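Local coordinates for protein CytC3 (Streptomyces, PDB 3GJA) that probably acts as a nonheme iron halogenase, adding halogen to a substrate in a Streptomyces biosynthetic pathway, at residues Ser156-Gly168 / Ala221-Ala231. Residues are numbered along the deposited sequence; the frame is centred on the assembly and turned at random.
Sequences STEQNGCLQLMPG and AYPMVLKPGEA
Cys162 turns SG into the cleft between its backbone N and carbonyl carbon (chi1 69°), which lays the sulfur against CB of Pro223 at 3.6 Å, while Ser156 swings OG opposite its own N (chi1 -178°) to reach a water shared with Met224. This is part of the cupin-type beta barrel of the PhyH family: the loop after strand 147-152, with strand 163-165 and the residues just beyond it, meets the run leading into strand 230-235. At one end Ser156 and Leu226 form a single antiparallel hydrogen-bonded pair. Ser156 N gives a nearly straight bond to Leu226 O, and Leu226 N returns one to Ser156 O at 2.9 Å, lying in the carbonyl plane. Leu226 suits the buried side here, its side chain resting on Trp150 and Pro28. At the other end Gln164 and Pro223 are bridged through their neighbours: Met224 N reaches Leu163 O at 2.9 Å, and Leu165 N reaches Tyr222 O at 3.1 Å. Pro223 lacks an N-H, but this pattern asks none of it. Its CB meets CG of Glu158 and its CG the carboxylate carbon CD, the extended acid chain slanting across at an exposed margin that suits its charge. Leu165 brings CD2 onto CB of Met224 (3.8 Å), two apolar chains meeting at an angle. Pro167 CD approaches the Tyr222 ring obliquely, 3.2 Å from CD2, with Met166 CA over one face. Gln164 runs its CB and CG beside the Ala221 carbonyl; with an alanine in its place, the chain beyond CB is gone and a gap would probably open next to that carbonyl and Pro223 CA. Between the bridged sites the water accepts a hydrogen bond from Leu163 N, meets Ser156 OG at 2.7 Å, and donates to Met224 O at 2.8 Å.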
loop_
_atom_site.group_PDB
_atom_site.type_symbol
_atom_site.label_atom_id
_atom_site.label_comp_id
_atom_site.label_asym_id
_atom_site.label_seq_id
_atom_site.Cartn_x
_atom_site.Cartn_y
_atom_site.Cartn_z
ATOM N N SER A 156 -4.748 4.507 -15.090
ATOM C CA SER A 156 -3.710 5.458 -14.721
ATOM C C SER A 156 -2.904 5.672 -15.990
ATOM O O SER A 156 -2.171 4.784 -16.433
ATOM C CB SER A 156 -2.810 4.903 -13.617
ATOM O OG SER A 156 -1.836 5.863 -13.253
ATOM N N THR A 157 -3.063 6.850 -16.575
ATOM C CA THR A 157 -2.396 7.196 -17.821
ATOM C C THR A 157 -1.451 8.370 -17.655
ATOM O O THR A 157 -1.364 8.975 -16.579
ATOM C CB THR A 157 -3.419 7.601 -18.877
ATOM O OG1 THR A 157 -4.080 8.801 -18.446
ATOM C CG2 THR A 157 -4.460 6.495 -19.071
ATOM N N GLU A 158 -0.747 8.698 -18.735
ATOM C CA GLU A 158 0.162 9.829 -18.705
ATOM C C GLU A 158 -0.677 11.090 -18.612
ATOM O O GLU A 158 -0.331 12.023 -17.889
ATOM C CB GLU A 158 1.030 9.866 -19.959
ATOM C CG GLU A 158 2.081 8.775 -19.989
ATOM C CD GLU A 158 3.054 8.948 -21.134
ATOM O OE1 GLU A 158 3.773 9.973 -21.148
ATOM O OE2 GLU A 158 3.095 8.065 -22.019
ATOM N N GLN A 159 -1.793 11.107 -19.331
ATOM C CA GLN A 159 -2.680 12.263 -19.311
ATOM C C GLN A 159 -3.279 12.461 -17.920
ATOM O O GLN A 159 -3.533 13.590 -17.513
ATOM C CB GLN A 159 -3.802 12.095 -20.340
ATOM C CG GLN A 159 -4.695 13.317 -20.436
ATOM C CD GLN A 159 -5.592 13.305 -21.661
ATOM O OE1 GLN A 159 -6.583 12.576 -21.720
ATOM N NE2 GLN A 159 -5.238 14.114 -22.654
ATOM N N ASN A 160 -3.487 11.346 -17.217
ATOM C CA ASN A 160 -4.044 11.285 -15.849
ATOM C C ASN A 160 -3.077 11.643 -14.729
ATOM O O ASN A 160 -3.489 11.763 -13.574
ATOM C CB ASN A 160 -4.536 9.859 -15.535
ATOM C CG ASN A 160 -6.013 9.764 -15.542
ATOM O OD1 ASN A 160 -6.696 10.789 -15.576
ATOM N ND2 ASN A 160 -6.537 8.550 -15.505
ATOM N N GLY A 161 -1.795 11.740 -15.058
ATOM C CA GLY A 161 -0.789 12.036 -14.055
ATOM C C GLY A 161 -0.247 10.768 -13.407
ATOM O O GLY A 161 -0.049 10.720 -12.186
ATOM N N CYS A 162 0.005 9.743 -14.220
ATOM C CA CYS A 162 0.521 8.467 -13.721
ATOM C C CYS A 162 1.893 8.575 -13.073
ATOM O O CYS A 162 2.642 9.524 -13.306
ATOM C CB CYS A 162 0.606 7.438 -14.849
ATOM S SG CYS A 162 1.893 7.812 -16.080
ATOM N N LEU A 163 2.221 7.572 -12.267
ATOM C CA LEU A 163 3.496 7.518 -11.575
ATOM C C LEU A 163 4.634 7.326 -12.575
ATOM O O LEU A 163 4.422 6.892 -13.711
ATOM C CB LEU A 163 3.496 6.357 -10.569
ATOM C CG LEU A 163 2.360 6.331 -9.532
ATOM C CD1 LEU A 163 2.342 4.988 -8.809
ATOM C CD2 LEU A 163 2.531 7.480 -8.544
ATOM N N GLN A 164 5.844 7.656 -12.136
ATOM C CA GLN A 164 7.041 7.514 -12.955
ATOM C C GLN A 164 8.121 6.833 -12.120
ATOM O O GLN A 164 8.393 7.241 -10.989
ATOM C CB GLN A 164 7.533 8.884 -13.402
ATOM C CG GLN A 164 6.602 9.602 -14.342
ATOM C CD GLN A 164 6.994 11.048 -14.524
ATOM O OE1 GLN A 164 6.710 11.889 -13.672
ATOM N NE2 GLN A 164 7.668 11.346 -15.630
ATOM N N LEU A 165 8.713 5.782 -12.674
ATOM C CA LEU A 165 9.773 5.034 -12.000
ATOM C C LEU A 165 10.979 4.957 -12.934
ATOM O O LEU A 165 10.834 5.096 -14.142
ATOM C CB LEU A 165 9.315 3.605 -11.681
ATOM C CG LEU A 165 8.255 3.293 -10.625
ATOM C CD1 LEU A 165 8.627 3.984 -9.336
ATOM C CD2 LEU A 165 6.889 3.734 -11.086
ATOM N N MET A 166 12.171 4.757 -12.388
ATOM C CA MET A 166 13.341 4.631 -13.248
ATOM C C MET A 166 14.092 3.348 -12.918
ATOM O O MET A 166 14.220 2.974 -11.752
ATOM C CB MET A 166 14.278 5.848 -13.121
ATOM C CG MET A 166 14.849 6.120 -11.736
ATOM S SD MET A 166 16.226 7.331 -11.802
ATOM C CE MET A 166 15.411 8.772 -12.501
ATOM N N PRO A 167 14.576 2.644 -13.949
ATOM C CA PRO A 167 15.320 1.390 -13.792
ATOM C C PRO A 167 16.563 1.599 -12.934
ATOM O O PRO A 167 16.828 2.714 -12.490
ATOM C CB PRO A 167 15.670 1.019 -15.227
ATOM C CG PRO A 167 14.533 1.590 -16.004
ATOM C CD PRO A 167 14.360 2.944 -15.372
ATOM N N GLY A 168 17.325 0.534 -12.709
ATOM C CA GLY A 168 18.522 0.658 -11.898
ATOM C C GLY A 168 18.135 0.905 -10.457
ATOM O O GLY A 168 16.995 1.265 -10.176
ATOM N N ALA A 221 11.453 9.921 -18.731
ATOM C CA ALA A 221 9.983 9.741 -18.546
ATOM C C ALA A 221 9.708 8.498 -17.701
ATOM O O ALA A 221 9.520 8.599 -16.489
ATOM C CB ALA A 221 9.292 9.622 -19.908
ATOM N N TYR A 222 9.690 7.333 -18.345
ATOM C CA TYR A 222 9.445 6.067 -17.659
ATOM C C TYR A 222 8.101 6.045 -16.914
ATOM O O TYR A 222 8.055 5.863 -15.695
ATOM C CB TYR A 222 10.558 5.791 -16.653
ATOM C CG TYR A 222 11.965 6.010 -17.157
ATOM C CD1 TYR A 222 12.480 7.299 -17.326
ATOM C CD2 TYR A 222 12.806 4.927 -17.403
ATOM C CE1 TYR A 222 13.802 7.499 -17.719
ATOM C CE2 TYR A 222 14.125 5.113 -17.794
ATOM C CZ TYR A 222 14.620 6.400 -17.946
ATOM O OH TYR A 222 15.942 6.572 -18.294
ATOM N N PRO A 223 6.990 6.219 -17.639
ATOM C CA PRO A 223 5.679 6.213 -16.990
ATOM C C PRO A 223 5.153 4.811 -16.730
ATOM O O PRO A 223 5.308 3.917 -17.563
ATOM C CB PRO A 223 4.812 6.963 -17.986
ATOM C CG PRO A 223 5.358 6.478 -19.290
ATOM C CD PRO A 223 6.862 6.523 -19.076
ATOM N N MET A 224 4.530 4.617 -15.572
ATOM C CA MET A 224 3.956 3.320 -15.234
ATOM C C MET A 224 2.450 3.393 -15.488
ATOM O O MET A 224 1.652 3.627 -14.571
ATOM C CB MET A 224 4.243 2.968 -13.768
ATOM C CG MET A 224 3.713 1.599 -13.316
ATOM S SD MET A 224 4.238 0.185 -14.343
ATOM C CE MET A 224 5.996 0.095 -13.948
ATOM N N VAL A 225 2.080 3.215 -16.753
ATOM C CA VAL A 225 0.690 3.240 -17.180
ATOM C C VAL A 225 0.003 1.958 -16.717
ATOM O O VAL A 225 0.560 0.870 -16.853
ATOM C CB VAL A 225 0.603 3.349 -18.714
ATOM C CG1 VAL A 225 -0.838 3.261 -19.171
ATOM C CG2 VAL A 225 1.223 4.658 -19.162
ATOM N N LEU A 226 -1.212 2.082 -16.189
ATOM C CA LEU A 226 -1.936 0.917 -15.688
ATOM C C LEU A 226 -3.395 0.883 -16.113
ATOM O O LEU A 226 -4.063 1.905 -16.158
ATOM C CB LEU A 226 -1.886 0.887 -14.152
ATOM C CG LEU A 226 -0.523 0.868 -13.452
ATOM C CD1 LEU A 226 -0.710 1.140 -11.956
ATOM C CD2 LEU A 226 0.160 -0.469 -13.686
ATOM N N LYS A 227 -3.897 -0.304 -16.414
ATOM C CA LYS A 227 -5.296 -0.438 -16.775
ATOM C C LYS A 227 -6.009 -0.730 -15.468
ATOM O O LYS A 227 -5.371 -1.082 -14.475
ATOM C CB LYS A 227 -5.490 -1.609 -17.730
ATOM C CG LYS A 227 -4.738 -1.448 -19.032
ATOM C CD LYS A 227 -5.024 -2.598 -19.974
ATOM C CE LYS A 227 -4.264 -2.425 -21.277
ATOM N NZ LYS A 227 -4.517 -3.563 -22.202
ATOM N N PRO A 228 -7.335 -0.565 -15.435
ATOM C CA PRO A 228 -8.020 -0.856 -14.174
ATOM C C PRO A 228 -7.737 -2.314 -13.828
ATOM O O PRO A 228 -7.804 -3.184 -14.698
ATOM C CB PRO A 228 -9.490 -0.624 -14.520
ATOM C CG PRO A 228 -9.425 0.430 -15.586
ATOM C CD PRO A 228 -8.271 -0.034 -16.442
ATOM N N GLY A 229 -7.392 -2.586 -12.576
ATOM C CA GLY A 229 -7.126 -3.961 -12.197
ATOM C C GLY A 229 -5.654 -4.319 -12.187
ATOM O O GLY A 229 -5.261 -5.366 -11.657
ATOM N N GLU A 230 -4.829 -3.469 -12.784
ATOM C CA GLU A 230 -3.398 -3.735 -12.787
ATOM C C GLU A 230 -2.764 -2.999 -11.624
ATOM O O GLU A 230 -3.319 -2.030 -11.113
ATOM C CB GLU A 230 -2.751 -3.268 -14.087
ATOM C CG GLU A 230 -3.263 -3.976 -15.318
ATOM C CD GLU A 230 -2.473 -3.604 -16.552
ATOM O OE1 GLU A 230 -2.262 -2.391 -16.784
ATOM O OE2 GLU A 230 -2.070 -4.523 -17.294
ATOM N N ALA A 231 -1.594 -3.461 -11.211
ATOM C CA ALA A 231 -0.895 -2.833 -10.112
ATOM C C ALA A 231 0.596 -2.772 -10.366
ATOM O O ALA A 231 1.138 -3.483 -11.222
ATOM C CB ALA A 231 -1.153 -3.605 -8.822
HETATM O O HOH W 1 0.539 4.930 -12.351
#